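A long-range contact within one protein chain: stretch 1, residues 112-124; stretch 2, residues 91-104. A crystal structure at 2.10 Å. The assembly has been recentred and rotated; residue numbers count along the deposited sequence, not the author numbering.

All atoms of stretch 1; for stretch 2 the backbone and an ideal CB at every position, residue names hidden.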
# COMPACT_ATOMS: atom_id res chain seq x y z
N LYS A 112 -13.20 10.57 -7.45
CA LYS A 112 -12.65 11.66 -6.67
C LYS A 112 -12.11 11.19 -5.33
O LYS A 112 -12.78 10.45 -4.60
CB LYS A 112 -13.69 12.77 -6.44
CG LYS A 112 -13.39 13.69 -5.24
CD LYS A 112 -13.86 15.13 -5.45
CE LYS A 112 -15.32 15.25 -5.83
NZ LYS A 112 -15.58 16.57 -6.48
N VAL A 113 -10.91 11.64 -5.01
CA VAL A 113 -10.19 11.20 -3.84
C VAL A 113 -9.85 12.41 -2.93
O VAL A 113 -9.12 13.34 -3.37
CB VAL A 113 -8.89 10.51 -4.25
CG1 VAL A 113 -8.10 10.09 -3.02
CG2 VAL A 113 -9.18 9.29 -5.14
N MSE A 114 -10.31 12.39 -1.70
CA MSE A 114 -10.09 13.57 -0.84
C MSE A 114 -8.78 13.48 -0.13
O MSE A 114 -8.13 14.48 0.04
CB MSE A 114 -11.13 13.87 0.24
CG MSE A 114 -11.77 15.27 -0.01
SE MSE A 114 -12.84 15.22 -1.67
CE MSE A 114 -13.60 13.57 -0.98
N ASN A 115 -8.38 12.30 0.32
CA ASN A 115 -7.18 12.15 1.11
C ASN A 115 -6.44 10.90 0.71
O ASN A 115 -7.05 9.82 0.56
CB ASN A 115 -7.52 11.99 2.60
CG ASN A 115 -8.09 13.27 3.24
OD1 ASN A 115 -7.34 14.10 3.78
ND2 ASN A 115 -9.41 13.36 3.28
N LEU A 116 -5.12 10.99 0.63
CA LEU A 116 -4.28 9.83 0.37
C LEU A 116 -3.46 9.66 1.60
O LEU A 116 -2.91 10.66 2.08
CB LEU A 116 -3.37 10.05 -0.81
CG LEU A 116 -3.98 10.05 -2.18
CD1 LEU A 116 -2.91 10.42 -3.16
CD2 LEU A 116 -4.54 8.70 -2.51
N LEU A 117 -3.43 8.44 2.15
CA LEU A 117 -2.49 8.11 3.21
C LEU A 117 -1.52 7.10 2.67
O LEU A 117 -1.93 5.94 2.37
CB LEU A 117 -3.19 7.51 4.40
CG LEU A 117 -3.91 8.44 5.36
CD1 LEU A 117 -5.10 9.06 4.71
CD2 LEU A 117 -4.26 7.73 6.67
N LEU A 118 -0.28 7.48 2.57
CA LEU A 118 0.67 6.68 1.86
C LEU A 118 1.70 6.19 2.80
O LEU A 118 2.44 6.99 3.38
CB LEU A 118 1.28 7.50 0.73
CG LEU A 118 0.29 8.16 -0.19
CD1 LEU A 118 0.99 9.10 -1.19
CD2 LEU A 118 -0.53 7.10 -0.94
N ASP A 119 1.76 4.86 2.97
CA ASP A 119 2.65 4.25 3.94
C ASP A 119 3.67 3.44 3.15
O ASP A 119 3.29 2.47 2.51
CB ASP A 119 1.78 3.37 4.90
CG ASP A 119 2.50 2.90 6.22
OD1 ASP A 119 3.76 3.06 6.38
OD2 ASP A 119 1.78 2.34 7.13
N GLY A 120 4.96 3.82 3.18
CA GLY A 120 6.03 3.06 2.53
C GLY A 120 5.95 2.92 1.02
O GLY A 120 6.33 1.88 0.44
N GLY A 121 5.52 3.99 0.38
CA GLY A 121 5.46 4.07 -1.05
C GLY A 121 6.82 4.26 -1.63
O GLY A 121 7.70 4.87 -0.99
N GLN A 122 6.99 3.71 -2.83
CA GLN A 122 8.25 3.70 -3.56
C GLN A 122 7.80 4.03 -4.99
O GLN A 122 6.95 3.35 -5.50
CB GLN A 122 8.94 2.30 -3.42
CG GLN A 122 8.27 1.03 -4.08
CD GLN A 122 7.15 0.23 -3.26
OE1 GLN A 122 6.24 -0.40 -3.86
NE2 GLN A 122 7.24 0.25 -1.88
N TYR A 123 8.29 5.11 -5.59
CA TYR A 123 7.70 5.60 -6.86
C TYR A 123 8.71 5.94 -7.95
O TYR A 123 8.38 6.61 -8.93
CB TYR A 123 6.82 6.83 -6.63
CG TYR A 123 5.94 6.76 -5.41
CD1 TYR A 123 4.63 6.21 -5.47
CD2 TYR A 123 6.39 7.25 -4.20
CE1 TYR A 123 3.81 6.16 -4.35
CE2 TYR A 123 5.58 7.16 -3.07
CZ TYR A 123 4.30 6.62 -3.16
OH TYR A 123 3.54 6.59 -2.02
N GLU A 124 9.91 5.42 -7.80
CA GLU A 124 11.03 5.82 -8.66
C GLU A 124 10.85 5.38 -10.14
O GLU A 124 10.93 6.20 -11.09
CB GLU A 124 12.31 5.23 -8.08
CG GLU A 124 13.56 5.55 -8.86
CD GLU A 124 13.93 7.02 -8.77
OE1 GLU A 124 14.48 7.45 -7.72
OE2 GLU A 124 13.64 7.74 -9.74
N UNK A 91 -10.92 8.66 1.94
CA UNK A 91 -9.49 8.32 2.12
C UNK A 91 -9.11 6.98 1.49
O UNK A 91 -9.84 6.01 1.63
CB UNK A 91 -9.15 8.29 3.61
N UNK A 92 -7.94 6.93 0.89
CA UNK A 92 -7.26 5.71 0.54
C UNK A 92 -5.99 5.56 1.39
O UNK A 92 -5.14 6.48 1.42
CB UNK A 92 -6.93 5.69 -0.95
N UNK A 93 -5.89 4.45 2.12
CA UNK A 93 -4.68 4.09 2.76
C UNK A 93 -4.07 3.02 1.87
O UNK A 93 -4.74 2.10 1.44
CB UNK A 93 -4.90 3.62 4.20
N UNK A 94 -2.81 3.17 1.53
CA UNK A 94 -2.15 2.15 0.78
C UNK A 94 -0.80 1.90 1.34
O UNK A 94 -0.06 2.84 1.68
CB UNK A 94 -2.06 2.52 -0.70
N UNK A 95 -0.48 0.62 1.48
CA UNK A 95 0.81 0.25 2.01
C UNK A 95 1.62 -0.34 0.89
O UNK A 95 1.16 -1.23 0.17
CB UNK A 95 0.68 -0.73 3.18
N UNK A 96 2.82 0.19 0.74
CA UNK A 96 3.81 -0.28 -0.21
C UNK A 96 3.28 -0.15 -1.63
O UNK A 96 2.89 0.95 -2.04
CB UNK A 96 4.20 -1.73 0.09
N UNK A 97 3.27 -1.22 -2.41
CA UNK A 97 2.65 -1.14 -3.72
C UNK A 97 1.26 -0.52 -3.67
O UNK A 97 0.85 0.16 -4.60
CB UNK A 97 2.57 -2.53 -4.34
N UNK A 98 0.54 -0.77 -2.58
CA UNK A 98 -0.79 -0.29 -2.47
C UNK A 98 -0.80 1.24 -2.45
O UNK A 98 -1.79 1.82 -2.82
CB UNK A 98 -1.46 -0.87 -1.22
N UNK A 99 0.31 1.87 -2.03
CA UNK A 99 0.37 3.34 -2.04
C UNK A 99 0.49 3.84 -3.48
O UNK A 99 0.08 4.94 -3.79
CB UNK A 99 1.54 3.84 -1.20
N UNK A 100 1.13 3.05 -4.34
CA UNK A 100 1.29 3.44 -5.73
C UNK A 100 -0.04 3.32 -6.42
O UNK A 100 -0.39 4.17 -7.19
CB UNK A 100 2.35 2.59 -6.43
N UNK A 101 -0.78 2.28 -6.11
CA UNK A 101 -2.16 2.13 -6.64
C UNK A 101 -3.06 3.32 -6.15
O UNK A 101 -3.86 3.87 -6.91
CB UNK A 101 -2.75 0.79 -6.19
N UNK A 102 -2.91 3.71 -4.90
CA UNK A 102 -3.70 4.83 -4.36
C UNK A 102 -3.40 6.12 -5.14
O UNK A 102 -4.30 6.80 -5.56
CB UNK A 102 -3.40 5.03 -2.87
N UNK A 103 -2.11 6.43 -5.35
CA UNK A 103 -1.71 7.63 -6.04
C UNK A 103 -2.26 7.61 -7.43
O UNK A 103 -2.84 8.56 -7.91
CB UNK A 103 -0.19 7.78 -6.06
N UNK A 104 -2.08 6.48 -8.10
CA UNK A 104 -2.60 6.34 -9.46
C UNK A 104 -4.10 6.56 -9.53
O UNK A 104 -4.63 7.11 -10.53
CB UNK A 104 -2.26 4.95 -10.01

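Positions 91 to 95 run parallel to strand 115-119, their axes 4.8 Å apart at 12°. The ladder is made by backbone atoms, so it does not by itself select side chains: L117 N donates to the backbone O of position 92 at 2.7 Å, and D119 N to the backbone O of position 94 at 3.0 Å.

At 91 the CB points sideways, with L117 CD1 at 4.3 Å; small or medium apolar residues suit. A91 is deposited, its CB touching that methyl.

At 92 the CB lies on the face of L116 and L118, 4.1 Å from L116 CD2, with V113 CG1 at 5.0 Å. A branched or long aliphatic fits. I92 sends CD1 to V113 CG2 (4.0 Å) and L116 CD2 (4.1 Å).

Position 93 shares the other face with L117 and D119. The D119 carboxylate invites a donor, but lies beyond a short side chain, so a long polar, basic or phenolic group is favoured. Y93 packs CD1 on L117 CB (4.0 Å), and its OH donates to D119 OD2 at 2.5 Å.

At 94 a CB would sit 2.2 Å from the backbone O of position 98, which calls for glycine. G94 is found, its N donating to L117 O (3.0 Å).

Position 95, on the face of D119, has strand angles (-110/128) and tolerates many residues. V95 brings CG2 to 4.5 Å from D119 CB.

At 96, phi/psi of 62/-125 alone would favour glycine. The CB points away overall, yet lies 4.1 Å from Q122 NE2, so a small acceptor is also plausible. S96 accepts from Q122 NE2 through OG (3.3 Å).

Position 97 points away; it is L97. At 98 a CB would approach the backbone O of 95 to 3.0 Å, favouring glycine, and G98 is deposited.

The CB of 99 points toward stretch 1, 3.5 Å from Y123 OH and 3.9 Å from G121 CA, so a small residue is expected. A99 packs its CB on L118 CD2 (3.9 Å).

At 100 the CB is sideways, 4.4 Å from Y123 CE1; small polar or apolar groups could serve. S100 OG accepts from water 1 (2.4 Å), which also accepts from Q122 N (3.0 Å).

Position 101 is out of reach: V101. At 102 L116 CD2 (3.9 Å) and L118 CD2 (4.0 Å) both lie close to the CB, favouring something small and apolar. A102 packs its CB on both methyls.

At 103 Y123 CE1, L116 CD1 and L118 CD2 lie 4.6 to 5.2 Å from the CB, leaving room for a medium aliphatic. V103 CG2 meets L118 CD1 (3.7 Å) and Y123 CE1 (4.0 Å). Position 104 is out of reach: E104.

Stretch 2 (91-104) AIYGVSLGASVAVE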
# COMPACT_ATOMS: atom_id res chain seq x y z
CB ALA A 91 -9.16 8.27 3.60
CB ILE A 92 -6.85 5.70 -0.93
CG1 ILE A 92 -8.00 6.18 -1.82
CG2 ILE A 92 -6.47 4.29 -1.35
CD1 ILE A 92 -7.60 6.10 -3.28
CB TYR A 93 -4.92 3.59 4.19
CG TYR A 93 -3.69 2.96 4.77
CD1 TYR A 93 -2.75 3.70 5.45
CD2 TYR A 93 -3.44 1.60 4.56
CE1 TYR A 93 -1.61 3.11 5.95
CE2 TYR A 93 -2.31 1.01 5.07
CZ TYR A 93 -1.39 1.78 5.76
OH TYR A 93 -0.28 1.13 6.26
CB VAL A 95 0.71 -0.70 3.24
CG1 VAL A 95 0.04 -2.01 2.87
CG2 VAL A 95 2.12 -0.98 3.80
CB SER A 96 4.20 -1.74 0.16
OG SER A 96 5.52 -2.02 -0.29
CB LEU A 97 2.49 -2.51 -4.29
CG LEU A 97 1.80 -2.64 -5.63
CD1 LEU A 97 2.46 -1.79 -6.68
CD2 LEU A 97 1.81 -4.13 -6.01
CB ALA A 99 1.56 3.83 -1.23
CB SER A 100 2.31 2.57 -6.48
OG SER A 100 3.54 2.73 -5.90
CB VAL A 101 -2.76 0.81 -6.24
CG1 VAL A 101 -4.23 0.72 -6.70
CG2 VAL A 101 -1.96 -0.34 -6.81
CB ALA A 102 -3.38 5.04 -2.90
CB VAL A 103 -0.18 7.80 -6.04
CG1 VAL A 103 0.24 8.99 -6.90
CG2 VAL A 103 0.30 8.03 -4.63
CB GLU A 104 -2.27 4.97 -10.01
CG GLU A 104 -2.74 4.68 -11.40
CD GLU A 104 -2.02 5.46 -12.45
OE1 GLU A 104 -0.91 5.98 -12.18
OE2 GLU A 104 -2.60 5.56 -13.54
O HOH W 1 4.48 2.35 -3.67
O HOH W 2 5.49 1.64 -7.11
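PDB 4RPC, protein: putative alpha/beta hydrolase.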